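PDB 3TQH: quinone oxidoreductase from Coxiella burnetii, which binds NADPH and probably uses it to reduce quinones, as a member of the zinc-type alcohol dehydrogenase and quinone reductase family. Local coordinates for residues Q199-H204 and L209-T214; R251-A256 and R261-L266; L142-Q147 and C240-P245. One frame throughout, in Å; residues are numbered along the deposited sequence.

In the fold
All three contacts lie in the Rossmann-type nucleotide-binding domain and reach its six-stranded parallel sheet, ordered 199-202, 179-184, 155-158, 216-221, 239-243, 262-264. Interaction 1 sits on one outermost strand and interaction 2 on the other, their centres about 21 Å apart. Interaction 3 packs helix 135-147 on strand 239-243, its centre about 11 Å from that of interaction 2; F264 joins the two through backbone hydrogen bonds to I241 and S243. Along the chain, segment 142-147 comes first, then interaction 1, segment 240-245 and interaction 2. Residues following strand 199-202 hold the adenine and 2'-phosphate of NADPH, those following 239-243 and 262-264 its carboxamide, so the cofactor spans the sheet.

Interaction 1. Residues Q199-H204 and L209-T214; sequences QCINYH and LLAIST. With NDP (NADPH dihydro-nicotinamide-adenine-dinucleotide phosphate), chain B.
Hydrogen bonding joins the two segments through Q199, whose extended side chain reaches the backbone of the short helix at A211. With CG anti to the backbone N (chi1 -179°), the amide is carried across to A211, where NE2 of Q199 donates to O of A211 at 2.9 Å. The donor stands above the carbonyl plane, 45° out of it. The other end of the same amide works through water: one molecule donates to OE1 of Q199 and accepts from N of S213, so NE2 directly, and OE1 by water, hold the chain from A211 to S213.

Apolar contacts accompany this bond. Both branches of I201 meet A211, and CG2 of I201 comes within 3.6 Å of CB of A211. The longer branch continues past the methyl group to I212, where CD1 of I201 lies 3.6 Å from CG1 of I212 and the two side chains cross at about a right angle.

Cofactor binding occupies the end of 199-204. One face of the Y203 ring lies against the six-membered ring of the adenine, with N1A of NADPH 3.4 Å above the tyrosine plane and over its centre. At the ring edge, OH of Y203 makes a hydrogen bond of 2.5 Å to O3X of the 2'-phosphate, a group that NADH lacks. N202, the residue before Y203, forms an Asx turn, its OD1 accepting from N of H204.

Strand 199-202 is an outermost strand of the Rossmann-type sheet, paired with strand 179-184; helix 186-195 packs against C200, and I201 also touches I181 and T183.

Interaction 2. Residues R251-A256 and R261-L266; sequences RVIEVA and RRAFGL. With NDP (NADPH dihydro-nicotinamide-adenine-dinucleotide phosphate), chain B.
I253 lays its CG1 branch over the CB of A263 and runs on along the strand toward G265. The contact closes a beta-alpha-beta unit of the Rossmann-type domain: strand 239-243 leads into helix 249-258, which returns antiparallel to strand 262-264, the short segments' axes lying 172° apart in direction and 7.5 Å from each other.

Small residues allow this close approach. CB of A256 lies 3.4 Å from CB of A263, and the same A263 methyl is 3.7 Å from CA of I253, so it is seated between two residues one helical turn apart. The I253 side chain supplies the longer reach. A chi1 of -68° sets CG1 anti to the carbonyl carbon, which sends the longer branch over A263 and on to G265, where CD1 of I253 ends 3.8 Å from N of G265, beside the peptide that follows F264.

Polar contacts are made by the backbone. N of R261 donates to O of A256 at 2.8 Å, a nearly straight bond with an N-H...O angle of 165°, tying the residue before the strand to the last turn of the helix. A water donates to both O of I253 and O of R261, a second, water-mediated link between the segments.

The strand is held in turn by strand 239-243: R262 bonds to I241, and F264 to both I241 and S243, backbone to backbone. On the helix, V252 and V255 pack on I229, while F264 points away from the helix and meets Q147 of helix 135-147. Beyond the strand the chain enters the NADPH site, where the carboxamide nitrogen N7N of the cofactor donates to O of L266 at 2.7 Å.

Interaction 3. Residues L142-Q147 and C240-P245; sequences LQALNQ and CIVSVP. With NDP (NADPH dihydro-nicotinamide-adenine-dinucleotide phosphate), chain B.
No hydrogen bond crosses between A144 or Q147 and V242, although the contact is buried and joins segments more than ninety residues apart in the chain. It is an entirely van der Waals seam of the Rossmann-type domain, in which helix 135-147 lies against strand 239-243 of the parallel sheet.

V242 carries most of it, with its two methyl groups dividing the work. CG1 meets the helix methyl, at 4.2 Å from CB of A144. CG2 lies 3.9 Å from O of A144, and it also touches the aliphatic part of Q147, with CG of Q147 3.9 Å from CG2 of V242. The first torsion of Q147 is trans (chi1 -179°) and the chain then bends at chi2, which lays CB and CG against the valine; the two side chains cross obliquely. CB of A144 also reaches V244, though more loosely, at 4.4 Å from CG2 of V244.

Neighbouring residues continue the interface, A144 packing also on I220 of strand 216-221 and on L266. I241, next to V242, faces the other side of the sheet.

After the strand, V244 turns from packing to cofactor binding, and P245 lies beside the nicotinamide ribose. CG1 of V244 approaches the nicotinamide ring at C2N of NADPH, while its backbone takes the carboxamide: N7N of NADPH donates to O of V244 at 2.9 Å, with an N-H...O angle of 135°.

Interaction 1. Residues Q199-H204 and L209-T214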
# COMPACT_ATOMS: atom_id res chain seq x y z
N GLN A 199 15.24 -11.88 12.49
CA GLN A 199 15.03 -11.34 13.83
C GLN A 199 13.75 -10.50 13.85
O GLN A 199 13.56 -9.64 12.99
CB GLN A 199 16.23 -10.47 14.24
CG GLN A 199 16.14 -9.87 15.64
CD GLN A 199 17.37 -9.04 16.00
OE1 GLN A 199 18.17 -8.70 15.14
NE2 GLN A 199 17.52 -8.73 17.29
N CYS A 200 12.89 -10.78 14.82
CA CYS A 200 11.71 -9.97 15.06
C CYS A 200 11.82 -9.29 16.42
O CYS A 200 11.74 -9.95 17.45
CB CYS A 200 10.47 -10.84 15.02
SG CYS A 200 10.26 -11.63 13.46
N ILE A 201 11.99 -7.98 16.41
CA ILE A 201 12.14 -7.20 17.63
C ILE A 201 10.77 -6.81 18.19
O ILE A 201 9.96 -6.21 17.48
CB ILE A 201 12.97 -5.92 17.39
CG1 ILE A 201 14.33 -6.27 16.77
CG2 ILE A 201 13.15 -5.16 18.70
CD1 ILE A 201 15.14 -5.07 16.36
N ASN A 202 10.51 -7.17 19.44
CA ASN A 202 9.30 -6.74 20.13
C ASN A 202 9.49 -5.31 20.59
O ASN A 202 10.10 -5.06 21.63
CB ASN A 202 8.99 -7.65 21.33
CG ASN A 202 7.71 -7.26 22.04
OD1 ASN A 202 7.11 -6.22 21.74
ND2 ASN A 202 7.27 -8.09 22.98
N TYR A 203 8.94 -4.38 19.81
CA TYR A 203 9.20 -2.95 20.03
C TYR A 203 8.48 -2.34 21.24
O TYR A 203 8.77 -1.21 21.62
CB TYR A 203 8.90 -2.14 18.76
CG TYR A 203 7.44 -2.05 18.38
CD1 TYR A 203 6.67 -0.94 18.74
CD2 TYR A 203 6.83 -3.06 17.65
CE1 TYR A 203 5.32 -0.86 18.38
CE2 TYR A 203 5.50 -2.98 17.28
CZ TYR A 203 4.75 -1.89 17.64
OH TYR A 203 3.43 -1.84 17.26
N HIS A 204 7.56 -3.09 21.85
CA HIS A 204 6.92 -2.67 23.10
C HIS A 204 7.80 -2.95 24.31
O HIS A 204 7.65 -2.30 25.35
CB HIS A 204 5.59 -3.40 23.32
CG HIS A 204 4.61 -3.21 22.21
ND1 HIS A 204 4.23 -1.96 21.76
CD2 HIS A 204 3.93 -4.10 21.45
CE1 HIS A 204 3.36 -2.09 20.78
NE2 HIS A 204 3.15 -3.38 20.57
N LEU A 209 16.55 -0.17 18.96
CA LEU A 209 17.98 0.01 18.71
C LEU A 209 18.82 -0.94 19.56
O LEU A 209 19.81 -1.49 19.09
CB LEU A 209 18.41 1.46 18.98
CG LEU A 209 17.89 2.54 18.02
CD1 LEU A 209 18.41 3.91 18.44
CD2 LEU A 209 18.27 2.24 16.58
N LEU A 210 18.41 -1.13 20.82
CA LEU A 210 19.15 -1.99 21.75
C LEU A 210 19.15 -3.45 21.31
O LEU A 210 20.10 -4.18 21.60
CB LEU A 210 18.55 -1.89 23.16
CG LEU A 210 18.66 -0.52 23.84
CD1 LEU A 210 17.89 -0.53 25.15
CD2 LEU A 210 20.11 -0.11 24.06
N ALA A 211 18.10 -3.86 20.62
CA ALA A 211 17.97 -5.23 20.14
C ALA A 211 18.81 -5.49 18.88
O ALA A 211 19.06 -6.65 18.55
CB ALA A 211 16.50 -5.55 19.86
N ILE A 212 19.23 -4.43 18.19
CA ILE A 212 20.01 -4.58 16.96
C ILE A 212 21.52 -4.66 17.25
O ILE A 212 22.12 -3.70 17.73
CB ILE A 212 19.70 -3.44 15.96
CG1 ILE A 212 18.26 -3.58 15.46
CG2 ILE A 212 20.68 -3.46 14.78
CD1 ILE A 212 17.84 -2.49 14.52
N SER A 213 22.10 -5.81 16.95
CA SER A 213 23.49 -6.13 17.31
C SER A 213 24.52 -5.32 16.55
O SER A 213 25.53 -4.90 17.12
CB SER A 213 23.78 -7.61 17.04
OG SER A 213 23.10 -8.44 17.96
N THR A 214 24.28 -5.13 15.26
CA THR A 214 25.27 -4.57 14.34
C THR A 214 24.63 -3.52 13.44
O THR A 214 23.43 -3.56 13.21
CB THR A 214 25.89 -5.69 13.44
OG1 THR A 214 26.82 -5.13 12.50
CG2 THR A 214 24.79 -6.47 12.69
PA NDP B . -0.45 -0.83 7.87
O1A NDP B . -1.60 -0.20 8.54
O2A NDP B . -0.85 -1.99 7.06
O5B NDP B . 0.64 -1.30 8.95
C5B NDP B . 0.19 -1.90 10.16
C4B NDP B . 1.36 -2.53 10.89
O4B NDP B . 2.11 -1.52 11.54
C3B NDP B . 0.96 -3.52 11.97
O3B NDP B . 1.25 -4.83 11.55
C2B NDP B . 1.77 -3.12 13.20
O2B NDP B . 2.47 -4.21 13.77
C1B NDP B . 2.74 -2.09 12.66
N9A NDP B . 3.10 -1.03 13.60
C8A NDP B . 2.26 -0.08 14.14
N7A NDP B . 2.99 0.73 14.94
C5A NDP B . 4.27 0.32 14.91
C6A NDP B . 5.41 0.80 15.55
N6A NDP B . 5.32 1.85 16.35
N1A NDP B . 6.62 0.18 15.34
C2A NDP B . 6.69 -0.92 14.49
N3A NDP B . 5.56 -1.39 13.85
C4A NDP B . 4.37 -0.78 14.07
O3 NDP B . 0.34 0.26 6.98
PN NDP B . 1.01 0.03 5.52
O1N NDP B . -0.07 -0.06 4.51
O2N NDP B . 2.04 -1.01 5.55
O5D NDP B . 1.73 1.45 5.34
C5D NDP B . 2.65 1.95 6.29
C4D NDP B . 2.84 3.45 6.08
O4D NDP B . 3.37 3.69 4.79
C3D NDP B . 1.53 4.20 6.18
O3D NDP B . 1.71 5.36 6.97
C2D NDP B . 1.18 4.54 4.75
O2D NDP B . 0.41 5.73 4.64
C1D NDP B . 2.57 4.64 4.11
N1N NDP B . 2.61 4.38 2.65
C2N NDP B . 3.26 5.29 1.85
C3N NDP B . 3.30 5.17 0.47
C7N NDP B . 4.01 6.18 -0.39
O7N NDP B . 4.01 6.00 -1.79
N7N NDP B . 4.62 7.22 0.19
C4N NDP B . 2.61 3.99 -0.16
C5N NDP B . 1.93 3.03 0.76
C6N NDP B . 1.97 3.27 2.13
P2B NDP B . 2.03 -4.83 15.19
O1X NDP B . 2.77 -6.13 15.38
O2X NDP B . 0.55 -5.10 15.20
O3X NDP B . 2.37 -3.91 16.33
O HOH W 1 20.86 -7.38 15.18

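Interaction 2. Residues R251-A256 and R261-L266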
# COMPACT_ATOMS: atom_id res chain seq x y z
N ARG A 251 11.38 15.68 7.45
CA ARG A 251 11.98 15.77 8.78
C ARG A 251 13.03 14.68 8.99
O ARG A 251 14.12 14.94 9.50
CB ARG A 251 10.89 15.68 9.84
CG ARG A 251 11.32 16.10 11.24
CD ARG A 251 10.28 15.68 12.30
NE ARG A 251 8.97 16.32 12.09
CZ ARG A 251 8.64 17.55 12.49
NH1 ARG A 251 9.51 18.32 13.13
NH2 ARG A 251 7.42 18.01 12.23
N VAL A 252 12.69 13.45 8.58
CA VAL A 252 13.59 12.31 8.72
C VAL A 252 14.86 12.47 7.88
O VAL A 252 15.96 12.15 8.33
CB VAL A 252 12.88 10.98 8.35
CG1 VAL A 252 13.88 9.82 8.29
CG2 VAL A 252 11.76 10.67 9.34
N ILE A 253 14.70 12.96 6.66
CA ILE A 253 15.82 13.19 5.75
C ILE A 253 16.77 14.25 6.30
O ILE A 253 17.99 14.11 6.20
CB ILE A 253 15.32 13.62 4.35
CG1 ILE A 253 14.60 12.47 3.65
CG2 ILE A 253 16.48 14.10 3.48
CD1 ILE A 253 13.71 12.93 2.51
N GLU A 254 16.20 15.31 6.89
CA GLU A 254 17.01 16.37 7.48
C GLU A 254 17.85 15.86 8.65
O GLU A 254 19.05 16.13 8.71
CB GLU A 254 16.12 17.56 7.91
CG GLU A 254 16.84 18.69 8.65
CD GLU A 254 18.01 19.31 7.86
OE1 GLU A 254 18.12 19.07 6.64
OE2 GLU A 254 18.81 20.06 8.48
N VAL A 255 17.25 15.10 9.56
CA VAL A 255 18.02 14.57 10.70
C VAL A 255 19.09 13.59 10.21
O VAL A 255 20.19 13.57 10.74
CB VAL A 255 17.12 13.89 11.76
CG1 VAL A 255 17.97 13.22 12.85
CG2 VAL A 255 16.19 14.91 12.40
N ALA A 256 18.77 12.81 9.18
CA ALA A 256 19.76 11.92 8.57
C ALA A 256 20.94 12.73 8.03
O ALA A 256 22.10 12.40 8.31
CB ALA A 256 19.12 11.10 7.46
N ARG A 261 24.14 10.83 7.11
CA ARG A 261 23.65 9.56 6.58
C ARG A 261 22.70 9.78 5.40
O ARG A 261 21.97 10.77 5.35
CB ARG A 261 22.93 8.79 7.69
CG ARG A 261 23.83 8.34 8.83
CD ARG A 261 24.80 7.28 8.36
NE ARG A 261 25.65 6.79 9.45
CZ ARG A 261 26.79 7.35 9.85
NH1 ARG A 261 27.27 8.44 9.26
NH2 ARG A 261 27.47 6.79 10.85
N ARG A 262 22.71 8.83 4.46
CA ARG A 262 21.83 8.91 3.30
C ARG A 262 20.38 8.63 3.67
O ARG A 262 20.09 7.70 4.43
CB ARG A 262 22.30 7.94 2.21
CG ARG A 262 23.65 8.30 1.63
CD ARG A 262 23.92 7.61 0.30
NE ARG A 262 24.34 6.21 0.47
CZ ARG A 262 23.63 5.13 0.15
NH1 ARG A 262 22.42 5.22 -0.38
NH2 ARG A 262 24.13 3.92 0.37
N ALA A 263 19.47 9.44 3.15
CA ALA A 263 18.04 9.27 3.42
C ALA A 263 17.22 9.54 2.17
O ALA A 263 17.58 10.38 1.35
CB ALA A 263 17.60 10.17 4.56
N PHE A 264 16.13 8.81 2.03
CA PHE A 264 15.20 8.97 0.92
C PHE A 264 13.77 8.96 1.43
O PHE A 264 13.46 8.30 2.42
CB PHE A 264 15.36 7.81 -0.08
CG PHE A 264 16.68 7.78 -0.79
CD1 PHE A 264 16.93 8.67 -1.83
CD2 PHE A 264 17.65 6.86 -0.44
CE1 PHE A 264 18.15 8.65 -2.50
CE2 PHE A 264 18.88 6.83 -1.11
CZ PHE A 264 19.13 7.72 -2.15
N GLY A 265 12.91 9.71 0.75
CA GLY A 265 11.47 9.52 0.86
C GLY A 265 11.06 8.49 -0.18
O GLY A 265 11.91 7.90 -0.86
N LEU A 266 9.76 8.27 -0.31
CA LEU A 266 9.23 7.40 -1.35
C LEU A 266 7.83 7.86 -1.72
O LEU A 266 6.98 8.04 -0.84
CB LEU A 266 9.18 5.94 -0.89
CG LEU A 266 9.01 4.93 -2.02
CD1 LEU A 266 10.36 4.59 -2.62
CD2 LEU A 266 8.30 3.67 -1.56
PA NDP B . -0.45 -0.83 7.87
O1A NDP B . -1.60 -0.20 8.54
O2A NDP B . -0.85 -1.99 7.06
O5B NDP B . 0.64 -1.30 8.95
C5B NDP B . 0.19 -1.90 10.16
C4B NDP B . 1.36 -2.53 10.89
O4B NDP B . 2.11 -1.52 11.54
C3B NDP B . 0.96 -3.52 11.97
O3B NDP B . 1.25 -4.83 11.55
C2B NDP B . 1.77 -3.12 13.20
O2B NDP B . 2.47 -4.21 13.77
C1B NDP B . 2.74 -2.09 12.66
N9A NDP B . 3.10 -1.03 13.60
C8A NDP B . 2.26 -0.08 14.14
N7A NDP B . 2.99 0.73 14.94
C5A NDP B . 4.27 0.32 14.91
C6A NDP B . 5.41 0.80 15.55
N6A NDP B . 5.32 1.85 16.35
N1A NDP B . 6.62 0.18 15.34
C2A NDP B . 6.69 -0.92 14.49
N3A NDP B . 5.56 -1.39 13.85
C4A NDP B . 4.37 -0.78 14.07
O3 NDP B . 0.34 0.26 6.98
PN NDP B . 1.01 0.03 5.52
O1N NDP B . -0.07 -0.06 4.51
O2N NDP B . 2.04 -1.01 5.55
O5D NDP B . 1.73 1.45 5.34
C5D NDP B . 2.65 1.95 6.29
C4D NDP B . 2.84 3.45 6.08
O4D NDP B . 3.37 3.69 4.79
C3D NDP B . 1.53 4.20 6.18
O3D NDP B . 1.71 5.36 6.97
C2D NDP B . 1.18 4.54 4.75
O2D NDP B . 0.41 5.73 4.64
C1D NDP B . 2.57 4.64 4.11
N1N NDP B . 2.61 4.38 2.65
C2N NDP B . 3.26 5.29 1.85
C3N NDP B . 3.30 5.17 0.47
C7N NDP B . 4.01 6.18 -0.39
O7N NDP B . 4.01 6.00 -1.79
N7N NDP B . 4.62 7.22 0.19
C4N NDP B . 2.61 3.99 -0.16
C5N NDP B . 1.93 3.03 0.76
C6N NDP B . 1.97 3.27 2.13
P2B NDP B . 2.03 -4.83 15.19
O1X NDP B . 2.77 -6.13 15.38
O2X NDP B . 0.55 -5.10 15.20
O3X NDP B . 2.37 -3.91 16.33
O HOH W 2 20.20 12.76 4.18

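Interaction 3. Residues L142-Q147 and C240-P245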
# COMPACT_ATOMS: atom_id res chain seq x y z
N LEU A 142 8.41 -3.00 -3.11
CA LEU A 142 9.46 -3.22 -4.10
C LEU A 142 10.30 -1.97 -4.35
O LEU A 142 11.53 -2.01 -4.35
CB LEU A 142 8.85 -3.70 -5.42
CG LEU A 142 9.79 -4.23 -6.51
CD1 LEU A 142 10.72 -5.33 -5.97
CD2 LEU A 142 8.97 -4.73 -7.70
N GLN A 143 9.62 -0.85 -4.57
CA GLN A 143 10.29 0.40 -4.88
C GLN A 143 11.09 0.96 -3.70
O GLN A 143 12.09 1.64 -3.90
CB GLN A 143 9.29 1.42 -5.41
CG GLN A 143 8.73 1.04 -6.78
CD GLN A 143 7.53 1.87 -7.20
OE1 GLN A 143 7.20 2.87 -6.57
NE2 GLN A 143 6.88 1.45 -8.27
N ALA A 144 10.67 0.63 -2.48
CA ALA A 144 11.43 0.99 -1.29
C ALA A 144 12.73 0.18 -1.23
O ALA A 144 13.80 0.74 -1.01
CB ALA A 144 10.61 0.76 -0.03
N LEU A 145 12.62 -1.13 -1.45
CA LEU A 145 13.80 -1.98 -1.48
C LEU A 145 14.77 -1.57 -2.59
O LEU A 145 15.99 -1.60 -2.38
CB LEU A 145 13.40 -3.47 -1.61
CG LEU A 145 12.77 -4.06 -0.34
CD1 LEU A 145 12.20 -5.45 -0.58
CD2 LEU A 145 13.79 -4.10 0.82
N ASN A 146 14.24 -1.19 -3.75
CA ASN A 146 15.05 -0.69 -4.88
C ASN A 146 15.73 0.65 -4.58
O ASN A 146 16.88 0.85 -4.91
CB ASN A 146 14.22 -0.54 -6.16
CG ASN A 146 13.85 -1.87 -6.81
OD1 ASN A 146 14.31 -2.94 -6.41
ND2 ASN A 146 13.02 -1.79 -7.84
N GLN A 147 15.00 1.57 -3.97
CA GLN A 147 15.59 2.85 -3.56
C GLN A 147 16.78 2.63 -2.60
O GLN A 147 17.80 3.33 -2.68
CB GLN A 147 14.53 3.75 -2.91
CG GLN A 147 15.04 5.11 -2.46
CD GLN A 147 15.45 6.01 -3.61
OE1 GLN A 147 16.63 6.13 -3.95
NE2 GLN A 147 14.46 6.65 -4.24
N CYS A 240 21.50 3.62 4.17
CA CYS A 240 20.48 4.61 3.88
C CYS A 240 19.14 4.23 4.50
O CYS A 240 18.85 3.06 4.70
CB CYS A 240 20.31 4.78 2.37
SG CYS A 240 19.65 3.32 1.57
N ILE A 241 18.35 5.25 4.82
CA ILE A 241 16.99 5.05 5.31
C ILE A 241 16.00 5.53 4.24
O ILE A 241 16.15 6.61 3.66
CB ILE A 241 16.76 5.77 6.67
CG1 ILE A 241 15.33 5.55 7.17
CG2 ILE A 241 17.08 7.27 6.59
CD1 ILE A 241 15.08 6.16 8.54
N VAL A 242 15.02 4.68 3.96
CA VAL A 242 13.89 5.02 3.10
C VAL A 242 12.67 5.17 4.00
O VAL A 242 12.09 4.18 4.45
CB VAL A 242 13.63 3.94 2.05
CG1 VAL A 242 12.46 4.33 1.16
CG2 VAL A 242 14.88 3.70 1.21
N SER A 243 12.31 6.42 4.27
CA SER A 243 11.17 6.71 5.13
C SER A 243 9.93 6.91 4.27
O SER A 243 9.83 7.89 3.55
CB SER A 243 11.45 7.94 6.00
OG SER A 243 10.59 7.95 7.13
N VAL A 244 8.99 5.96 4.38
CA VAL A 244 7.89 5.80 3.43
C VAL A 244 6.66 6.71 3.69
O VAL A 244 6.06 7.20 2.73
CB VAL A 244 7.47 4.31 3.32
CG1 VAL A 244 6.23 4.12 2.46
CG2 VAL A 244 8.63 3.48 2.78
N PRO A 245 6.27 6.91 4.97
CA PRO A 245 5.19 7.87 5.18
C PRO A 245 5.63 9.27 4.79
O PRO A 245 6.69 9.73 5.21
CB PRO A 245 4.91 7.78 6.69
CG PRO A 245 5.51 6.49 7.12
CD PRO A 245 6.69 6.27 6.23
PA NDP B . -0.45 -0.83 7.87
O1A NDP B . -1.60 -0.20 8.54
O2A NDP B . -0.85 -1.99 7.06
O5B NDP B . 0.64 -1.30 8.95
C5B NDP B . 0.19 -1.90 10.16
C4B NDP B . 1.36 -2.53 10.89
O4B NDP B . 2.11 -1.52 11.54
C3B NDP B . 0.96 -3.52 11.97
O3B NDP B . 1.25 -4.83 11.55
C2B NDP B . 1.77 -3.12 13.20
O2B NDP B . 2.47 -4.21 13.77
C1B NDP B . 2.74 -2.09 12.66
N9A NDP B . 3.10 -1.03 13.60
C8A NDP B . 2.26 -0.08 14.14
N7A NDP B . 2.99 0.73 14.94
C5A NDP B . 4.27 0.32 14.91
C6A NDP B . 5.41 0.80 15.55
N6A NDP B . 5.32 1.85 16.35
N1A NDP B . 6.62 0.18 15.34
C2A NDP B . 6.69 -0.92 14.49
N3A NDP B . 5.56 -1.39 13.85
C4A NDP B . 4.37 -0.78 14.07
O3 NDP B . 0.34 0.26 6.98
PN NDP B . 1.01 0.03 5.52
O1N NDP B . -0.07 -0.06 4.51
O2N NDP B . 2.04 -1.01 5.55
O5D NDP B . 1.73 1.45 5.34
C5D NDP B . 2.65 1.95 6.29
C4D NDP B . 2.84 3.45 6.08
O4D NDP B . 3.37 3.69 4.79
C3D NDP B . 1.53 4.20 6.18
O3D NDP B . 1.71 5.36 6.97
C2D NDP B . 1.18 4.54 4.75
O2D NDP B . 0.41 5.73 4.64
C1D NDP B . 2.57 4.64 4.11
N1N NDP B . 2.61 4.38 2.65
C2N NDP B . 3.26 5.29 1.85
C3N NDP B . 3.30 5.17 0.47
C7N NDP B . 4.01 6.18 -0.39
O7N NDP B . 4.01 6.00 -1.79
N7N NDP B . 4.62 7.22 0.19
C4N NDP B . 2.61 3.99 -0.16
C5N NDP B . 1.93 3.03 0.76
C6N NDP B . 1.97 3.27 2.13
P2B NDP B . 2.03 -4.83 15.19
O1X NDP B . 2.77 -6.13 15.38
O2X NDP B . 0.55 -5.10 15.20
O3X NDP B . 2.37 -3.91 16.33